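Side-chain contacts in ABC transporter, substrate-binding protein (Clostridium perfringens, PDB 4EDP), which probably captures a solute outside the cell membrane and delivers it to the membrane components of an ABC transporter: residues N71-E74 and R75-M79; E152-S155 and W156-W160; S237-A240 and F241-S245; F332-V335 and N336-M339. One frame throughout, in Å; residues are numbered along the deposited sequence. Where two conformers were deposited one is given.

Contact 1 (N71-E74 and R75-M79)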
loop_
_atom_site.group_PDB
_atom_site.type_symbol
_atom_site.label_atom_id
_atom_site.label_comp_id
_atom_site.label_asym_id
_atom_site.label_seq_id
_atom_site.Cartn_x
_atom_site.Cartn_y
_atom_site.Cartn_z
ATOM N N ASN A 71 -13.821 -6.399 -4.081
ATOM C CA ASN A 71 -12.484 -6.330 -3.472
ATOM C C ASN A 71 -11.396 -6.748 -4.472
ATOM O O ASN A 71 -11.697 -7.254 -5.552
ATOM C CB ASN A 71 -12.423 -7.128 -2.152
ATOM C CG ASN A 71 -12.656 -8.618 -2.334
ATOM O OD1 ASN A 71 -12.141 -9.239 -3.258
ATOM N ND2 ASN A 71 -13.411 -9.209 -1.411
ATOM N N ASN A 72 -10.132 -6.517 -4.125
ATOM C CA ASN A 72 -9.019 -6.876 -5.012
ATOM C C ASN A 72 -9.114 -8.266 -5.610
ATOM O O ASN A 72 -9.098 -8.447 -6.831
ATOM C CB ASN A 72 -7.686 -6.835 -4.246
ATOM C CG ASN A 72 -7.142 -5.443 -4.062
ATOM O OD1 ASN A 72 -6.781 -4.768 -5.034
ATOM N ND2 ASN A 72 -6.974 -5.036 -2.801
ATOM N N SER A 73 -9.230 -9.248 -4.728
ATOM C CA SER A 73 -9.214 -10.636 -5.130
ATOM C C SER A 73 -10.364 -11.067 -6.025
ATOM O O SER A 73 -10.145 -11.743 -7.038
ATOM C CB SER A 73 -9.126 -11.527 -3.893
ATOM O OG SER A 73 -9.119 -12.887 -4.274
ATOM N N GLU A 74 -11.580 -10.666 -5.679
ATOM C CA GLU A 74 -12.716 -11.067 -6.483
ATOM C C GLU A 74 -12.702 -10.400 -7.850
ATOM O O GLU A 74 -13.032 -11.033 -8.837
ATOM C CB GLU A 74 -14.039 -10.851 -5.739
ATOM C CG GLU A 74 -14.375 -9.441 -5.337
ATOM C CD GLU A 74 -15.524 -9.401 -4.319
ATOM O OE1 GLU A 74 -15.801 -8.326 -3.748
ATOM O OE2 GLU A 74 -16.136 -10.459 -4.067
ATOM N N ARG A 75 -12.335 -9.128 -7.911
ATOM C CA ARG A 75 -12.261 -8.440 -9.193
ATOM C C ARG A 75 -11.167 -9.057 -10.067
ATOM O O ARG A 75 -11.392 -9.323 -11.246
ATOM C CB ARG A 75 -12.047 -6.935 -9.005
ATOM C CG ARG A 75 -13.248 -6.275 -8.362
ATOM C CD ARG A 75 -13.162 -4.770 -8.260
ATOM N NE ARG A 75 -12.114 -4.292 -7.356
ATOM C CZ ARG A 75 -10.933 -3.836 -7.746
ATOM N NH1 ARG A 75 -10.062 -3.411 -6.839
ATOM N NH2 ARG A 75 -10.627 -3.787 -9.034
ATOM N N LEU A 76 -9.990 -9.293 -9.488
ATOM C CA LEU A 76 -8.891 -9.892 -10.247
ATOM C C LEU A 76 -9.238 -11.300 -10.735
ATOM O O LEU A 76 -8.984 -11.651 -11.879
ATOM C CB LEU A 76 -7.609 -9.950 -9.411
ATOM C CG LEU A 76 -6.429 -10.609 -10.147
ATOM C CD1 LEU A 76 -6.096 -9.850 -11.438
ATOM C CD2 LEU A 76 -5.199 -10.726 -9.248
ATOM N N THR A 77 -9.809 -12.110 -9.862
ATOM C CA THR A 77 -10.168 -13.477 -10.228
ATOM C C THR A 77 -11.149 -13.517 -11.387
ATOM O O THR A 77 -10.979 -14.309 -12.324
ATOM C CB THR A 77 -10.767 -14.232 -9.033
ATOM O OG1 THR A 77 -9.806 -14.252 -7.970
ATOM C CG2 THR A 77 -11.143 -15.657 -9.422
ATOM N N LYS A 78 -12.162 -12.654 -11.334
ATOM C CA LYS A 78 -13.179 -12.614 -12.379
ATOM C C LYS A 78 -12.573 -12.272 -13.736
ATOM O O LYS A 78 -12.823 -12.972 -14.715
ATOM C CB LYS A 78 -14.302 -11.625 -12.032
ATOM C CG LYS A 78 -15.514 -11.746 -12.954
ATOM C CD LYS A 78 -16.677 -10.817 -12.583
ATOM C CE LYS A 78 -16.324 -9.354 -12.777
ATOM N NZ LYS A 78 -17.473 -8.448 -12.544
ATOM N N MET A 79 -11.766 -11.215 -13.795
ATOM C CA MET A 79 -11.161 -10.809 -15.072
ATOM C C MET A 79 -10.127 -11.814 -15.596
ATOM O O MET A 79 -10.003 -11.965 -16.802
ATOM C CB MET A 79 -10.627 -9.360 -15.055
ATOM C CG MET A 79 -9.461 -9.055 -14.142
ATOM S SD MET A 79 -9.049 -7.276 -14.122
ATOM C CE MET A 79 -10.434 -6.573 -13.223
#
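Asn-71 meets Arg-75 through its backbone: Arg-75 N donates to Asn-71 O at 3.1 Å. The start of the arginine chain runs past the same carbonyl, with Arg-75 CG 3.4 Å from Asn-71 O. The side chain of Asn-71 caps the helix, its OD1 accepting from Glu-74 N at 2.9 Å in an almost straight bond (171°). Asn-72 O takes Leu-76 N at 2.9 Å, while its amide lies obliquely beside the guanidinium of Arg-75, the two planes 45° apart. These groups do not bond each other. Asn-72 OD1 accepts from Ala-93 N, and Arg-75 is held by Gly-70 O, Tyr-91 O and Ser-40 OG, with a cation-pi contact to Trp-42.

Helix 72-81 is the connection of a beta-alpha-beta crossover between strands 65-69 and 89-93, which pair in parallel with strand 37-41 on either side of it, in keeping with the periplasmic-binding-protein fold, and the buried arginine pins its first turn to the sheet. Further along, Ser-73 O is gripped twice by one residue. Thr-77 N and Thr-77 OG1 reach it from opposite faces of the carbonyl plane, the hydroxyl at 2.7 Å from Ser-73 O. With OG1 anti to its own carbonyl carbon (chi1 -59°), the threonine hydroxyl is turned back along the helix to that oxygen. Glu-74 completes a capping box: the anti lone pair of Glu-74 OE1 receives Asn-71 N at 2.8 Å. Its own carbonyl oxygen, Glu-74 O, accepts from Lys-78 N at 3.1 Å.

Contact 2 (E152-S155 and W156-W160); sequences EINS and WEDLW
An ST motif opens the 3-10 segment 157-160, with Ser-155 and Asp-158 exchanging bonds between side chain and backbone. Asp-158 N donates both to Ser-155 O and to Ser-155 OG, each at 3.2 Å and each well bent. The serine hydroxyl lies between its own N and carbonyl carbon (chi1 66°), which brings OG to the N-H of Asp-158. In return, the carboxylate of Asp-158 folds back on the preceding loop. Asp-158 OD2 takes Asn-154 N at 2.8 Å on its anti lone pair, whereas Ser-155 N reaches the same oxygen from above the carboxylate plane, 3.2 Å from Asp-158 OD2. A water donates a third hydrogen to Asp-158 OD2 at 2.6 Å. On the buried side Ile-153 CG2 packs against Leu-159 CD2 at 4.3 Å, and both residues rest on strands 135-145 and 233-237. Trp-156 goes the same way, its NE1 bonded to Gly-259 O, so that Ile-153, Trp-156 and Leu-159 together lie against the sheet. Such reciprocal bonding, in which the N-H of Asp-158 goes to the serine and the aspartate carboxylate takes the N-H of Ser-155, is characteristic of a capped start to a helical turn.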
loop_
_atom_site.group_PDB
_atom_site.type_symbol
_atom_site.label_atom_id
_atom_site.label_comp_id
_atom_site.label_asym_id
_atom_site.label_seq_id
_atom_site.Cartn_x
_atom_site.Cartn_y
_atom_site.Cartn_z
ATOM N N GLU A 152 12.385 2.705 25.021
ATOM C CA GLU A 152 12.864 3.421 23.844
ATOM C C GLU A 152 12.830 2.549 22.582
ATOM O O GLU A 152 13.395 1.445 22.551
ATOM C CB GLU A 152 14.281 3.928 24.075
ATOM C CG GLU A 152 14.811 4.813 22.960
ATOM C CD GLU A 152 14.129 6.190 22.884
ATOM O OE1 GLU A 152 13.359 6.563 23.796
ATOM O OE2 GLU A 152 14.410 6.911 21.906
ATOM N N ILE A 153 12.144 3.051 21.552
ATOM C CA ILE A 153 12.014 2.366 20.270
ATOM C C ILE A 153 12.234 3.406 19.172
ATOM O O ILE A 153 11.391 4.296 18.967
ATOM C CB ILE A 153 10.614 1.719 20.088
ATOM C CG1 ILE A 153 10.308 0.757 21.230
ATOM C CG2 ILE A 153 10.548 1.014 18.744
ATOM C CD1 ILE A 153 8.867 0.253 21.268
ATOM N N ASN A 154 13.363 3.302 18.481
ATOM C CA ASN A 154 13.722 4.250 17.426
ATOM C C ASN A 154 13.840 3.618 16.047
ATOM O O ASN A 154 13.387 4.165 15.040
ATOM C CB ASN A 154 15.068 4.897 17.778
ATOM C CG ASN A 154 14.979 5.797 18.990
ATOM O OD1 ASN A 154 14.183 6.733 19.010
ATOM N ND2 ASN A 154 15.816 5.544 19.987
ATOM N N SER A 155 14.400 2.423 16.017
ATOM C CA SER A 155 14.698 1.725 14.761
ATOM C C SER A 155 13.838 0.466 14.658
ATOM O O SER A 155 13.235 0.036 15.644
ATOM C CB SER A 155 16.157 1.298 14.782
ATOM O OG SER A 155 16.348 0.329 15.798
ATOM N N TRP A 156 13.789 -0.147 13.478
ATOM C CA TRP A 156 13.046 -1.387 13.331
ATOM C C TRP A 156 13.659 -2.479 14.218
ATOM O O TRP A 156 12.939 -3.287 14.817
ATOM C CB TRP A 156 13.072 -1.891 11.883
ATOM C CG TRP A 156 12.340 -1.037 10.874
ATOM C CD1 TRP A 156 12.892 -0.391 9.789
ATOM C CD2 TRP A 156 10.938 -0.741 10.834
ATOM N NE1 TRP A 156 11.922 0.283 9.097
ATOM C CE2 TRP A 156 10.716 0.082 9.707
ATOM C CE3 TRP A 156 9.845 -1.080 11.642
ATOM C CZ2 TRP A 156 9.461 0.581 9.388
ATOM C CZ3 TRP A 156 8.607 -0.586 11.315
ATOM C CH2 TRP A 156 8.417 0.234 10.212
ATOM N N GLU A 157 14.989 -2.491 14.295
ATOM C CA GLU A 157 15.695 -3.499 15.078
ATOM C C GLU A 157 15.358 -3.458 16.572
ATOM O O GLU A 157 15.461 -4.482 17.250
ATOM C CB GLU A 157 17.202 -3.404 14.860
ATOM C CG GLU A 157 17.640 -3.705 13.402
ATOM C CD GLU A 157 17.435 -2.589 12.371
ATOM O OE1 GLU A 157 17.020 -1.441 12.707
ATOM O OE2 GLU A 157 17.754 -2.877 11.180
ATOM N N ASP A 158 14.967 -2.286 17.068
ATOM C CA ASP A 158 14.583 -2.125 18.480
ATOM C C ASP A 158 13.359 -2.977 18.844
ATOM O O ASP A 158 13.129 -3.253 20.023
ATOM C CB ASP A 158 14.327 -0.651 18.858
ATOM C CG ASP A 158 15.591 0.184 18.950
ATOM O OD1 ASP A 158 16.703 -0.359 19.165
ATOM O OD2 ASP A 158 15.452 1.419 18.847
ATOM N N LEU A 159 12.574 -3.405 17.854
ATOM C CA LEU A 159 11.402 -4.255 18.131
ATOM C C LEU A 159 11.814 -5.609 18.733
ATOM O O LEU A 159 11.004 -6.274 19.369
ATOM C CB LEU A 159 10.580 -4.479 16.850
ATOM C CG LEU A 159 9.885 -3.224 16.287
ATOM C CD1 LEU A 159 9.281 -3.535 14.904
ATOM C CD2 LEU A 159 8.819 -2.684 17.246
ATOM N N TRP A 160 13.072 -5.994 18.534
ATOM C CA TRP A 160 13.632 -7.236 19.080
ATOM C C TRP A 160 14.139 -7.140 20.516
ATOM O O TRP A 160 14.536 -8.152 21.091
ATOM C CB TRP A 160 14.774 -7.747 18.193
ATOM C CG TRP A 160 14.354 -8.522 16.967
ATOM C CD1 TRP A 160 14.420 -9.871 16.818
ATOM C CD2 TRP A 160 13.804 -8.013 15.733
ATOM N NE1 TRP A 160 13.938 -10.243 15.590
ATOM C CE2 TRP A 160 13.554 -9.126 14.902
ATOM C CE3 TRP A 160 13.493 -6.740 15.257
ATOM C CZ2 TRP A 160 13.014 -9.003 13.631
ATOM C CZ3 TRP A 160 12.963 -6.619 13.990
ATOM C CH2 TRP A 160 12.726 -7.741 13.189
HETATM O O HOH W 1 16.975 2.837 20.374
#

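Contact 3 (S237-A240 and F241-S245); sequences SDFA and FGTIS
Hydrogen bonds of the helical kind join the two halves of this stretch: Phe-241 N to Ser-237 O at 2.9 Å, and Ile-244 N to Ala-240 O at 2.8 Å. Between them the bond from Gly-242 N to Asp-238 O is weak. Strand 233-237 passes straight into helix 238-247 here, and Ser-237 is the N-cap, its OG accepting from Ala-240 N at 3.1 Å. Asp-238, in the first turn, receives Phe-239 N on OD1, while its OD2 is bonded to Thr-319 OG1.

Hydroxyls add bonds to carbonyls already in use. Ser-245 OG donates to Phe-241 O at 2.8 Å, and Ser-245 N comes to that oxygen from the opposite face of its plane. The same hydroxyl sits 3.4 Å above one face of the Phe-241 ring, offset toward the rim. Phe-239 O takes Thr-243 N in its carbonyl plane; in the conformer given, Thr-243 OG1 adds a weak bond to that oxygen and lies 3.6 Å from Phe-239 CE2.

Ile-244 CG1 makes a close carbon-oxygen contact, 3.1 Å from Ala-240 O. Apolar contact within the stretch is modest, Ile-244 CD1 coming 4.5 Å from Ala-240 CB. The isoleucine also packs on Leu-222 and Phe-226 of helix 219-227 and on Val-144 of strand 135-145.

The chemistry implies a helix start whose early N-H groups are answered by side-chain oxygens, where the N-terminal end of the helix would probably stabilise the carboxylate of Asp-238, and whose Ser-245 hydroxyl, and more weakly that of Thr-243, bonds back to a carbonyl one turn earlier.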
loop_
_atom_site.group_PDB
_atom_site.type_symbol
_atom_site.label_atom_id
_atom_site.label_comp_id
_atom_site.label_asym_id
_atom_site.label_seq_id
_atom_site.Cartn_x
_atom_site.Cartn_y
_atom_site.Cartn_z
ATOM N N SER A 237 0.191 0.896 9.636
ATOM C CA SER A 237 0.053 1.884 8.589
ATOM C C SER A 237 -0.254 3.277 9.109
ATOM O O SER A 237 -0.694 3.462 10.251
ATOM C CB SER A 237 -1.088 1.463 7.665
ATOM O OG SER A 237 -2.349 1.564 8.339
ATOM N N ASP A 238 -0.025 4.254 8.241
ATOM C CA ASP A 238 -0.361 5.636 8.494
ATOM C C ASP A 238 -1.848 5.757 8.859
ATOM O O ASP A 238 -2.205 6.470 9.807
ATOM C CB ASP A 238 -0.005 6.500 7.272
ATOM C CG ASP A 238 -0.411 5.863 5.920
ATOM O OD1 ASP A 238 -1.194 4.887 5.863
ATOM O OD2 ASP A 238 0.062 6.380 4.890
ATOM N N PHE A 239 -2.701 5.024 8.149
ATOM C CA PHE A 239 -4.146 5.048 8.449
ATOM C C PHE A 239 -4.428 4.555 9.886
ATOM O O PHE A 239 -5.222 5.159 10.640
ATOM C CB PHE A 239 -4.946 4.212 7.437
ATOM C CG PHE A 239 -6.425 4.170 7.743
ATOM C CD1 PHE A 239 -7.263 5.192 7.329
ATOM C CD2 PHE A 239 -6.971 3.127 8.482
ATOM C CE1 PHE A 239 -8.621 5.170 7.643
ATOM C CE2 PHE A 239 -8.318 3.097 8.785
ATOM C CZ PHE A 239 -9.146 4.117 8.365
ATOM N N ALA A 240 -3.762 3.467 10.260
ATOM C CA ALA A 240 -3.889 2.837 11.579
ATOM C C ALA A 240 -3.398 3.772 12.691
ATOM O O ALA A 240 -4.011 3.832 13.772
ATOM C CB ALA A 240 -3.137 1.503 11.611
ATOM N N PHE A 241 -2.321 4.521 12.448
ATOM C CA PHE A 241 -1.859 5.480 13.464
ATOM C C PHE A 241 -2.988 6.475 13.767
ATOM O O PHE A 241 -3.241 6.853 14.924
ATOM C CB PHE A 241 -0.580 6.202 13.042
ATOM C CG PHE A 241 -0.156 7.263 14.017
ATOM C CD1 PHE A 241 0.248 6.922 15.277
ATOM C CD2 PHE A 241 -0.124 8.600 13.658
ATOM C CE1 PHE A 241 0.634 7.885 16.196
ATOM C CE2 PHE A 241 0.261 9.569 14.573
ATOM C CZ PHE A 241 0.634 9.211 15.838
ATOM N N GLY A 242 -3.688 6.903 12.731
ATOM C CA GLY A 242 -4.815 7.818 12.946
ATOM C C GLY A 242 -5.914 7.221 13.821
ATOM O O GLY A 242 -6.434 7.877 14.746
ATOM N N THR A 243 -6.262 5.974 13.534
ATOM C CA THR A 243 -7.303 5.277 14.277
ATOM C C THR A 243 -6.897 5.038 15.739
ATOM O O THR A 243 -7.684 5.256 16.656
ATOM C CB THR A 243 -7.632 3.933 13.608
ATOM O OG1 THR A 243 -7.991 4.150 12.232
ATOM C CG2 THR A 243 -8.772 3.235 14.336
ATOM N N ILE A 244 -5.663 4.593 15.952
ATOM C CA ILE A 244 -5.165 4.320 17.295
ATOM C C ILE A 244 -5.100 5.610 18.099
ATOM O O ILE A 244 -5.430 5.628 19.286
ATOM C CB ILE A 244 -3.748 3.705 17.242
ATOM C CG1 ILE A 244 -3.779 2.373 16.498
ATOM C CG2 ILE A 244 -3.191 3.511 18.644
ATOM C CD1 ILE A 244 -2.372 1.908 16.024
ATOM N N SER A 245 -4.684 6.690 17.441
ATOM C CA SER A 245 -4.545 7.988 18.112
ATOM C C SER A 245 -5.860 8.488 18.658
ATOM O O SER A 245 -5.889 9.164 19.685
ATOM C CB SER A 245 -3.955 9.022 17.174
ATOM O OG SER A 245 -2.631 8.702 16.875
#

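Contact 4 (F332-V335 and N336-M339); sequences FKFV and NSVM
Two torsions shape this turn. Phe-334 CG is anti to the backbone N (chi1 176°), which carries the ring along the helix toward Val-338, where Phe-334 CE2 lies 4.0 Å from Val-338 CG2. Ser-337 OG stands between its own N and carbonyl carbon (chi1 75°) and so meets Phe-334 O, donating in the carbonyl plane, on a lone pair, at a suspiciously short 2.5 Å. The bonds from Ser-337 N and Val-338 N to the same oxygen are weak.

On the side facing helix 94-103, Asn-336 N bonds Phe-332 O at 2.9 Å, from above the carbonyl plane. The amide of Asn-336 then runs past that carbonyl to the phenyl edge, where Asn-336 OD1 approaches Phe-332 CD1 near the ring plane at 3.9 Å. Ring and amide are turned 54° apart; ND2 is held by Glu-98 OE1 and Ser-95 O of helix 94-103. In the conformer given, Val-335 CG1 touches Met-339 SD at 4.2 Å, and the valine also packs on Pro-179 of helix 178-189.

Val-338 departs from helical backbone geometry, and its N takes Val-335 O at 3.0 Å, a bond spanning three residues. Met-339 N is close to Val-335 O but badly aligned for bonding. Near its start helix 332-350 is therefore locally irregular: the usual four-residue bonds falter around Ser-337, whose hydroxyl probably supplements the weak backbone bonds to Phe-334 O, while Asn-336 links this turn to a neighbouring helix.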
loop_
_atom_site.group_PDB
_atom_site.type_symbol
_atom_site.label_atom_id
_atom_site.label_comp_id
_atom_site.label_asym_id
_atom_site.label_seq_id
_atom_site.Cartn_x
_atom_site.Cartn_y
_atom_site.Cartn_z
ATOM N N PHE A 332 7.290 -6.571 -6.039
ATOM C CA PHE A 332 6.245 -7.600 -6.004
ATOM C C PHE A 332 6.361 -8.704 -7.050
ATOM O O PHE A 332 5.768 -9.779 -6.898
ATOM C CB PHE A 332 4.861 -6.979 -5.926
ATOM C CG PHE A 332 4.530 -6.529 -4.564
ATOM C CD1 PHE A 332 4.090 -7.443 -3.619
ATOM C CD2 PHE A 332 4.710 -5.217 -4.189
ATOM C CE1 PHE A 332 3.805 -7.043 -2.346
ATOM C CE2 PHE A 332 4.435 -4.817 -2.927
ATOM C CZ PHE A 332 3.985 -5.727 -1.994
ATOM N N LYS A 333 7.132 -8.467 -8.102
ATOM C CA LYS A 333 7.363 -9.517 -9.065
ATOM C C LYS A 333 8.119 -10.617 -8.306
ATOM O O LYS A 333 7.778 -11.808 -8.384
ATOM C CB LYS A 333 8.180 -9.026 -10.260
ATOM C CG LYS A 333 8.304 -10.076 -11.359
ATOM C CD LYS A 333 8.986 -9.574 -12.621
ATOM C CE LYS A 333 8.994 -10.693 -13.659
ATOM N NZ LYS A 333 9.523 -10.283 -14.989
ATOM N N PHE A 334 9.145 -10.216 -7.559
ATOM C CA PHE A 334 9.914 -11.179 -6.786
ATOM C C PHE A 334 9.125 -11.760 -5.611
ATOM O O PHE A 334 9.053 -12.977 -5.456
ATOM C CB PHE A 334 11.231 -10.601 -6.259
ATOM C CG PHE A 334 11.978 -11.565 -5.382
ATOM C CD1 PHE A 334 12.732 -12.576 -5.941
ATOM C CD2 PHE A 334 11.835 -11.519 -4.004
ATOM C CE1 PHE A 334 13.380 -13.506 -5.125
ATOM C CE2 PHE A 334 12.473 -12.444 -3.187
ATOM C CZ PHE A 334 13.240 -13.428 -3.742
ATOM N N VAL A 335 8.510 -10.898 -4.813
ATOM C CA VAL A 335 7.778 -11.331 -3.627
ATOM C C VAL A 335 6.643 -12.296 -3.967
ATOM O O VAL A 335 6.479 -13.326 -3.305
ATOM C CB VAL A 335 7.304 -10.123 -2.782
ATOM C CG1 VAL A 335 6.262 -10.550 -1.738
ATOM C CG2 VAL A 335 8.532 -9.423 -2.103
ATOM N N ASN A 336 5.862 -11.980 -4.993
ATOM C CA ASN A 336 4.779 -12.876 -5.369
ATOM C C ASN A 336 5.312 -14.244 -5.801
ATOM O O ASN A 336 4.616 -15.249 -5.616
ATOM C CB ASN A 336 3.872 -12.264 -6.440
ATOM C CG ASN A 336 2.960 -11.192 -5.883
ATOM O OD1 ASN A 336 2.840 -11.039 -4.667
ATOM N ND2 ASN A 336 2.311 -10.442 -6.766
ATOM N N SER A 337 6.529 -14.297 -6.355
ATOM C CA SER A 337 7.117 -15.572 -6.785
ATOM C C SER A 337 7.486 -16.479 -5.603
ATOM O O SER A 337 7.656 -17.689 -5.782
ATOM C CB SER A 337 8.361 -15.386 -7.685
ATOM O OG SER A 337 9.517 -14.988 -6.944
ATOM N N VAL A 338 7.627 -15.907 -4.410
ATOM C CA VAL A 338 7.966 -16.676 -3.222
ATOM C C VAL A 338 6.896 -16.597 -2.119
ATOM O O VAL A 338 7.101 -17.107 -1.033
ATOM C CB VAL A 338 9.326 -16.207 -2.596
ATOM C CG1 VAL A 338 10.507 -16.534 -3.522
ATOM C CG2 VAL A 338 9.318 -14.712 -2.229
ATOM N N MET A 339 5.744 -16.024 -2.443
ATOM C CA MET A 339 4.688 -15.810 -1.455
ATOM C C MET A 339 4.174 -17.099 -0.796
ATOM O O MET A 339 3.958 -17.124 0.412
ATOM C CB MET A 339 3.533 -15.027 -2.088
ATOM C CG MET A 339 2.621 -14.361 -1.057
ATOM S SD MET A 339 3.522 -13.168 -0.032
ATOM C CE MET A 339 2.196 -12.643 1.068
#

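Overall arrangement
From the N terminus the four contacts follow in series; each is a local turn, so none closes a long loop and none nests in or crosses another. Contact 1 starts the helix between strands 65-69 and 89-93. Contact 2 lies in the connection from strand 135-145 to strand 168-171, on the opposite side of the chain's centre, about 37 Å away between centres. Contact 3 carries strand 233-237 into a helix; that strand also underlies contact 2. Contact 4 begins the C-terminal helix 332-350. Helix 94-103 bridges contacts 1 and 4, since Leu-76 and Asn-336 both touch Gln-99, and helix 178-189 is shared by contacts 2 and 4.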